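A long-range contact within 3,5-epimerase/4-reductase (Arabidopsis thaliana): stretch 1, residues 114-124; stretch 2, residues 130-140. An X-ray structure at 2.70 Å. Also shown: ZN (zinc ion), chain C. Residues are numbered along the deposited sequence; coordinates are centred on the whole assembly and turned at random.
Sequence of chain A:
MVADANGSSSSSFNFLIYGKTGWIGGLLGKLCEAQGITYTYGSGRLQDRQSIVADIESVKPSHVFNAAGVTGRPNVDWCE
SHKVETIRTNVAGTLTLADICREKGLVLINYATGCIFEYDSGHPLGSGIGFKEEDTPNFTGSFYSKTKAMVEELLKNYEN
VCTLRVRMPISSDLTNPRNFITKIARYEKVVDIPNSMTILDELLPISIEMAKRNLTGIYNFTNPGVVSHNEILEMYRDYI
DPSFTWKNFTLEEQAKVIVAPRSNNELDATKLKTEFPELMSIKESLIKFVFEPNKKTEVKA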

ATOM      1  N   GLY A 114       9.719  -9.373  -9.524  1.00 40.08           N
ATOM      2  CA  GLY A 114       9.068  -9.370 -10.816  1.00 38.74           C
ATOM      3  C   GLY A 114       7.958 -10.390 -10.825  1.00 40.38           C
ATOM      4  O   GLY A 114       7.209 -10.513 -11.797  1.00 38.99           O
ATOM      5  N   CYS A 115       7.859 -11.130  -9.723  1.00 40.33           N
ATOM      6  CA  CYS A 115       6.859 -12.180  -9.588  1.00 41.41           C
ATOM      7  C   CYS A 115       5.482 -11.628  -9.298  1.00 42.64           C
ATOM      8  O   CYS A 115       4.715 -12.220  -8.551  1.00 47.98           O
ATOM      9  CB  CYS A 115       7.245 -13.143  -8.481  1.00 41.25           C
ATOM     10  SG  CYS A 115       8.636 -14.173  -8.941  1.00 48.71           S
ATOM     11  N   ILE A 116       5.173 -10.494  -9.899  1.00 38.90           N
ATOM     12  CA  ILE A 116       3.868  -9.891  -9.763  1.00 46.02           C
ATOM     13  C   ILE A 116       3.187  -9.803 -11.138  1.00 44.99           C
ATOM     14  O   ILE A 116       2.196  -9.102 -11.343  1.00 46.44           O
ATOM     15  CB  ILE A 116       4.009  -8.516  -9.143  1.00 44.03           C
ATOM     16  CG1 ILE A 116       5.031  -7.701  -9.932  1.00 41.36           C
ATOM     17  CG2 ILE A 116       4.427  -8.660  -7.703  1.00 46.12           C
ATOM     18  CD1 ILE A 116       4.996  -6.225  -9.604  1.00 46.84           C
ATOM     19  N   PHE A 117       3.747 -10.533 -12.083  1.00 43.28           N
ATOM     20  CA  PHE A 117       3.215 -10.573 -13.420  1.00 44.55           C
ATOM     21  C   PHE A 117       2.923 -12.024 -13.787  1.00 48.40           C
ATOM     22  O   PHE A 117       3.468 -12.954 -13.175  1.00 48.71           O
ATOM     23  CB  PHE A 117       4.200  -9.936 -14.392  1.00 43.82           C
ATOM     24  CG  PHE A 117       4.150  -8.430 -14.411  1.00 49.28           C
ATOM     25  CD1 PHE A 117       3.204  -7.758 -15.179  1.00 45.32           C
ATOM     26  CD2 PHE A 117       5.050  -7.680 -13.670  1.00 51.14           C
ATOM     27  CE1 PHE A 117       3.154  -6.378 -15.212  1.00 43.87           C
ATOM     28  CE2 PHE A 117       4.996  -6.283 -13.699  1.00 49.44           C
ATOM     29  CZ  PHE A 117       4.041  -5.640 -14.473  1.00 47.06           C
ATOM     30  N   GLU A 118       2.056 -12.230 -14.771  1.00 47.56           N
ATOM     31  CA  GLU A 118       1.715 -13.595 -15.192  1.00 50.27           C
ATOM     32  C   GLU A 118       1.391 -13.692 -16.692  1.00 50.35           C
ATOM     33  O   GLU A 118       0.779 -12.784 -17.260  1.00 50.85           O
ATOM     34  CB  GLU A 118       0.541 -14.111 -14.367  1.00 49.27           C
ATOM     35  CG  GLU A 118       0.131 -15.521 -14.691  1.00 54.49           C
ATOM     36  CD  GLU A 118      -1.084 -15.974 -13.905  1.00 54.97           C
ATOM     37  OE1 GLU A 118      -1.959 -15.131 -13.605  1.00 49.63           O
ATOM     38  OE2 GLU A 118      -1.150 -17.184 -13.589  1.00 56.09           O
ATOM     39  N   TYR A 119       1.819 -14.780 -17.326  1.00 45.70           N
ATOM     40  CA  TYR A 119       1.485 -15.035 -18.729  1.00 51.71           C
ATOM     41  C   TYR A 119      -0.012 -14.801 -19.001  1.00 49.59           C
ATOM     42  O   TYR A 119      -0.868 -15.343 -18.299  1.00 45.73           O
ATOM     43  CB  TYR A 119       1.895 -16.465 -19.131  1.00 49.83           C
ATOM     44  CG  TYR A 119       3.395 -16.678 -19.326  1.00 45.00           C
ATOM     45  CD1 TYR A 119       4.139 -15.847 -20.163  1.00 44.47           C
ATOM     46  CD2 TYR A 119       4.060 -17.706 -18.670  1.00 40.94           C
ATOM     47  CE1 TYR A 119       5.505 -16.036 -20.339  1.00 41.88           C
ATOM     48  CE2 TYR A 119       5.425 -17.904 -18.832  1.00 41.90           C
ATOM     49  CZ  TYR A 119       6.142 -17.068 -19.672  1.00 44.19           C
ATOM     50  OH  TYR A 119       7.502 -17.272 -19.841  1.00 43.53           O
ATOM     51  N   ASP A 120      -0.311 -13.968 -19.999  1.00 51.33           N
ATOM     52  CA  ASP A 120      -1.696 -13.635 -20.347  1.00 51.80           C
ATOM     53  C   ASP A 120      -1.948 -13.534 -21.858  1.00 56.56           C
ATOM     54  O   ASP A 120      -1.043 -13.778 -22.667  1.00 54.07           O
ATOM     55  CB  ASP A 120      -2.149 -12.345 -19.642  1.00 49.09           C
ATOM     56  CG  ASP A 120      -1.418 -11.096 -20.136  1.00 53.47           C
ATOM     57  OD1 ASP A 120      -1.642 -10.016 -19.542  1.00 57.73           O
ATOM     58  OD2 ASP A 120      -0.625 -11.169 -21.103  1.00 54.60           O
ATOM     59  N   SER A 121      -3.173 -13.149 -22.223  1.00 57.36           N
ATOM     60  CA  SER A 121      -3.575 -12.992 -23.627  1.00 57.75           C
ATOM     61  C   SER A 121      -2.671 -12.063 -24.455  1.00 56.20           C
ATOM     62  O   SER A 121      -2.582 -12.197 -25.679  1.00 58.97           O
ATOM     63  CB  SER A 121      -5.004 -12.461 -23.706  1.00 56.34           C
ATOM     64  OG  SER A 121      -4.997 -11.096 -24.093  1.00 56.39           O
ATOM     65  N   GLY A 122      -2.024 -11.112 -23.792  1.00 54.81           N
ATOM     66  CA  GLY A 122      -1.227 -10.109 -24.481  1.00 56.70           C
ATOM     67  C   GLY A 122       0.256 -10.325 -24.259  1.00 57.08           C
ATOM     68  O   GLY A 122       1.095  -9.630 -24.846  1.00 55.61           O
ATOM     69  N   HIS A 123       0.572 -11.281 -23.384  1.00 55.74           N
ATOM     70  CA  HIS A 123       1.946 -11.742 -23.175  1.00 55.91           C
ATOM     71  C   HIS A 123       1.933 -13.263 -22.978  1.00 55.32           C
ATOM     72  O   HIS A 123       2.202 -13.763 -21.883  1.00 52.73           O
ATOM     73  CB  HIS A 123       2.585 -11.057 -21.958  1.00 53.66           C
ATOM     74  CG  HIS A 123       2.206  -9.620 -21.797  1.00 53.67           C
ATOM     75  ND1 HIS A 123       0.944  -9.223 -21.383  1.00 51.68           N
ATOM     76  CD2 HIS A 123       2.907  -8.478 -21.992  1.00 53.51           C
ATOM     77  CE1 HIS A 123       0.893  -7.910 -21.334  1.00 52.67           C
ATOM     78  NE2 HIS A 123       2.071  -7.428 -21.693  1.00 54.23           N
ATOM     79  N   PRO A 124       1.613 -14.009 -24.047  1.00 57.26           N
ATOM     80  CA  PRO A 124       1.369 -15.448 -23.861  1.00 56.10           C
ATOM     81  C   PRO A 124       2.626 -16.280 -23.635  1.00 53.00           C
ATOM     82  O   PRO A 124       3.719 -15.892 -24.054  1.00 55.31           O
ATOM     83  CB  PRO A 124       0.670 -15.861 -25.159  1.00 57.68           C
ATOM     84  CG  PRO A 124       1.066 -14.811 -26.178  1.00 60.47           C
ATOM     85  CD  PRO A 124       1.418 -13.559 -25.441  1.00 56.55           C
ATOM     86  N   GLY A 130       7.462  -9.973 -23.490  1.00 51.03           N
ATOM     87  CA  GLY A 130       7.659  -9.829 -22.061  1.00 48.13           C
ATOM     88  C   GLY A 130       7.015  -8.580 -21.495  1.00 49.42           C
ATOM     89  O   GLY A 130       6.779  -7.605 -22.215  1.00 52.12           O
ATOM     90  N   PHE A 131       6.722  -8.621 -20.199  1.00 46.67           N
ATOM     91  CA  PHE A 131       6.121  -7.495 -19.504  1.00 47.15           C
ATOM     92  C   PHE A 131       7.088  -6.340 -19.353  1.00 50.01           C
ATOM     93  O   PHE A 131       8.278  -6.528 -19.085  1.00 49.55           O
ATOM     94  CB  PHE A 131       5.640  -7.916 -18.127  1.00 47.67           C
ATOM     95  CG  PHE A 131       4.368  -8.709 -18.149  1.00 50.27           C
ATOM     96  CD1 PHE A 131       3.160  -8.097 -18.471  1.00 43.36           C
ATOM     97  CD2 PHE A 131       4.374 -10.063 -17.833  1.00 45.79           C
ATOM     98  CE1 PHE A 131       1.988  -8.812 -18.474  1.00 44.85           C
ATOM     99  CE2 PHE A 131       3.196 -10.792 -17.846  1.00 47.43           C
ATOM    100  CZ  PHE A 131       2.001 -10.161 -18.170  1.00 50.80           C
ATOM    101  N   LYS A 132       6.569  -5.134 -19.517  1.00 51.31           N
ATOM    102  CA  LYS A 132       7.411  -3.961 -19.407  1.00 51.56           C
ATOM    103  C   LYS A 132       7.350  -3.306 -18.025  1.00 46.38           C
ATOM    104  O   LYS A 132       6.487  -3.616 -17.206  1.00 43.89           O
ATOM    105  CB  LYS A 132       7.046  -2.966 -20.500  1.00 53.08           C
ATOM    106  CG  LYS A 132       7.587  -3.337 -21.845  1.00 52.43           C
ATOM    107  CD  LYS A 132       7.189  -2.298 -22.846  1.00 59.73           C
ATOM    108  CE  LYS A 132       7.899  -2.517 -24.171  1.00 72.45           C
ATOM    109  NZ  LYS A 132       7.078  -2.006 -25.318  1.00 71.93           N
ATOM    110  N   GLU A 133       8.293  -2.411 -17.774  1.00 45.40           N
ATOM    111  CA  GLU A 133       8.295  -1.616 -16.554  1.00 47.86           C
ATOM    112  C   GLU A 133       6.952  -0.892 -16.367  1.00 48.11           C
ATOM    113  O   GLU A 133       6.358  -0.907 -15.284  1.00 45.98           O
ATOM    114  CB  GLU A 133       9.464  -0.623 -16.583  1.00 45.11           C
ATOM    115  CG  GLU A 133      10.864  -1.277 -16.444  1.00 45.51           C
ATOM    116  CD  GLU A 133      11.362  -1.973 -17.708  1.00 45.35           C
ATOM    117  OE1 GLU A 133      10.574  -2.084 -18.673  1.00 46.62           O
ATOM    118  OE2 GLU A 133      12.543  -2.402 -17.740  1.00 43.26           O
ATOM    119  N   GLU A 134       6.455  -0.300 -17.443  1.00 48.71           N
ATOM    120  CA  GLU A 134       5.238   0.505 -17.376  1.00 51.75           C
ATOM    121  C   GLU A 134       3.996  -0.352 -17.171  1.00 50.60           C
ATOM    122  O   GLU A 134       2.958   0.147 -16.758  1.00 56.31           O
ATOM    123  CB  GLU A 134       5.084   1.365 -18.634  1.00 49.23           C
ATOM    124  CG  GLU A 134       6.411   1.905 -19.180  1.00 56.22           C
ATOM    125  CD  GLU A 134       7.180   0.844 -19.969  1.00 57.79           C
ATOM    126  OE1 GLU A 134       6.509  -0.026 -20.561  1.00 59.36           O
ATOM    127  OE2 GLU A 134       8.435   0.859 -19.977  1.00 58.94           O
ATOM    128  N   ASP A 135       4.106  -1.644 -17.449  1.00 51.30           N
ATOM    129  CA  ASP A 135       2.944  -2.523 -17.421  1.00 48.20           C
ATOM    130  C   ASP A 135       2.371  -2.619 -16.033  1.00 48.74           C
ATOM    131  O   ASP A 135       3.076  -2.435 -15.037  1.00 54.10           O
ATOM    132  CB  ASP A 135       3.313  -3.920 -17.920  1.00 51.44           C
ATOM    133  CG  ASP A 135       3.358  -4.009 -19.428  1.00 52.54           C
ATOM    134  OD1 ASP A 135       3.316  -2.953 -20.092  1.00 55.36           O
ATOM    135  OD2 ASP A 135       3.419  -5.140 -19.950  1.00 52.83           O
ATOM    136  N   THR A 136       1.087  -2.923 -15.973  1.00 47.53           N
ATOM    137  CA  THR A 136       0.377  -2.971 -14.712  1.00 50.07           C
ATOM    138  C   THR A 136       0.374  -4.405 -14.219  1.00 48.19           C
ATOM    139  O   THR A 136      -0.066  -5.286 -14.939  1.00 51.63           O
ATOM    140  CB  THR A 136      -1.055  -2.471 -14.914  1.00 50.81           C
ATOM    141  OG1 THR A 136      -1.010  -1.116 -15.384  1.00 52.50           O
ATOM    142  CG2 THR A 136      -1.839  -2.542 -13.626  1.00 49.32           C
ATOM    143  N   PRO A 137       0.886  -4.647 -13.001  1.00 50.59           N
ATOM    144  CA  PRO A 137       0.973  -6.015 -12.474  1.00 51.12           C
ATOM    145  C   PRO A 137      -0.349  -6.720 -12.652  1.00 50.58           C
ATOM    146  O   PRO A 137      -1.392  -6.140 -12.336  1.00 51.57           O
ATOM    147  CB  PRO A 137       1.263  -5.801 -10.984  1.00 43.01           C
ATOM    148  CG  PRO A 137       2.029  -4.554 -10.966  1.00 46.97           C
ATOM    149  CD  PRO A 137       1.399  -3.667 -12.033  1.00 50.17           C
ATOM    150  N   ASN A 138      -0.307  -7.935 -13.182  1.00 47.94           N
ATOM    151  CA  ASN A 138      -1.531  -8.650 -13.491  1.00 51.15           C
ATOM    152  C   ASN A 138      -1.689  -9.930 -12.670  1.00 51.78           C
ATOM    153  O   ASN A 138      -2.624 -10.703 -12.889  1.00 50.07           O
ATOM    154  CB  ASN A 138      -1.577  -8.968 -14.985  1.00 50.98           C
ATOM    155  CG  ASN A 138      -0.571 -10.020 -15.380  1.00 52.57           C
ATOM    156  OD1 ASN A 138       0.541 -10.065 -14.852  1.00 50.72           O
ATOM    157  ND2 ASN A 138      -0.965 -10.899 -16.291  1.00 54.07           N
ATOM    158  N   PHE A 139      -0.765 -10.159 -11.739  1.00 49.63           N
ATOM    159  CA  PHE A 139      -0.774 -11.380 -10.936  1.00 49.92           C
ATOM    160  C   PHE A 139      -0.832 -11.022  -9.465  1.00 53.82           C
ATOM    161  O   PHE A 139       0.182 -11.011  -8.781  1.00 55.86           O
ATOM    162  CB  PHE A 139       0.485 -12.207 -11.209  1.00 50.29           C
ATOM    163  CG  PHE A 139       0.497 -13.549 -10.518  1.00 51.03           C
ATOM    164  CD1 PHE A 139      -0.365 -14.565 -10.927  1.00 48.60           C
ATOM    165  CD2 PHE A 139       1.388 -13.801  -9.474  1.00 51.11           C
ATOM    166  CE1 PHE A 139      -0.348 -15.807 -10.299  1.00 54.67           C
ATOM    167  CE2 PHE A 139       1.413 -15.043  -8.843  1.00 54.22           C
ATOM    168  CZ  PHE A 139       0.544 -16.050  -9.256  1.00 52.74           C
ATOM    169  N   THR A 140      -2.018 -10.708  -8.971  1.00 58.52           N
ATOM    170  CA  THR A 140      -2.123 -10.165  -7.629  1.00 54.63           C
ATOM    171  C   THR A 140      -3.289 -10.766  -6.875  1.00 58.24           C
ATOM    172  O   THR A 140      -3.989 -10.069  -6.140  1.00 61.57           O
ATOM    173  CB  THR A 140      -2.232  -8.621  -7.643  1.00 58.00           C
ATOM    174  OG1 THR A 140      -3.328  -8.215  -8.477  1.00 57.32           O
ATOM    175  CG2 THR A 140      -0.937  -8.000  -8.168  1.00 55.86           C
TER
HETATM  176 ZN    ZN C 401       3.391  -5.489 -22.397  1.00 79.81          ZN

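Neither stretch forms a regular helix or strand; two backbone hydrogen bonds, one of them weak, and a layered group of rings join them. Where they run closest, F117 and F139 bring their CA atoms to 4.8 Å. Here I116 O accepts a hydrogen bond from F139 N (3.2 Å) and a weak one from N138 N (3.3 Å).

N138 suits its place because a carboxamide carries both a donor and an acceptor: its OD1 takes the hydrogen bond from E118 N (2.6 Å), and its ND2 gives a nearly straight one to E118 O (2.7 Å). One side chain thus satisfies both polar backbone groups of a single residue, much as a neighbouring strand would.

Three flat rings layer between the loops. Phenylalanine offers two apolar faces: F131 lies between F117 over one and H123 over the other, stacking face-to-face with the imidazole, centroids 3.9 Å apart, and meeting the F117 ring obliquely. The opposite face of F117 receives P137 CA, 3.8 Å from the F117 ring centroid, a CH-pi contact suited to proline's rigid, CH-rich surface. Nearby, I116 CD1 touches P137 CG at 3.7 Å.

Zinc ties the loops together, bound by H123 NE2 and D135 OD2, each 2.5 Å from ZN; histidine combines a stacking ring with a nitrogen ligand, and aspartate gives a negatively charged oxygen. Within the turn from D120 to H123, H123 ND1 donates to D120 OD2 (2.5 Å), so ND1 serves D120 while NE2 faces zinc.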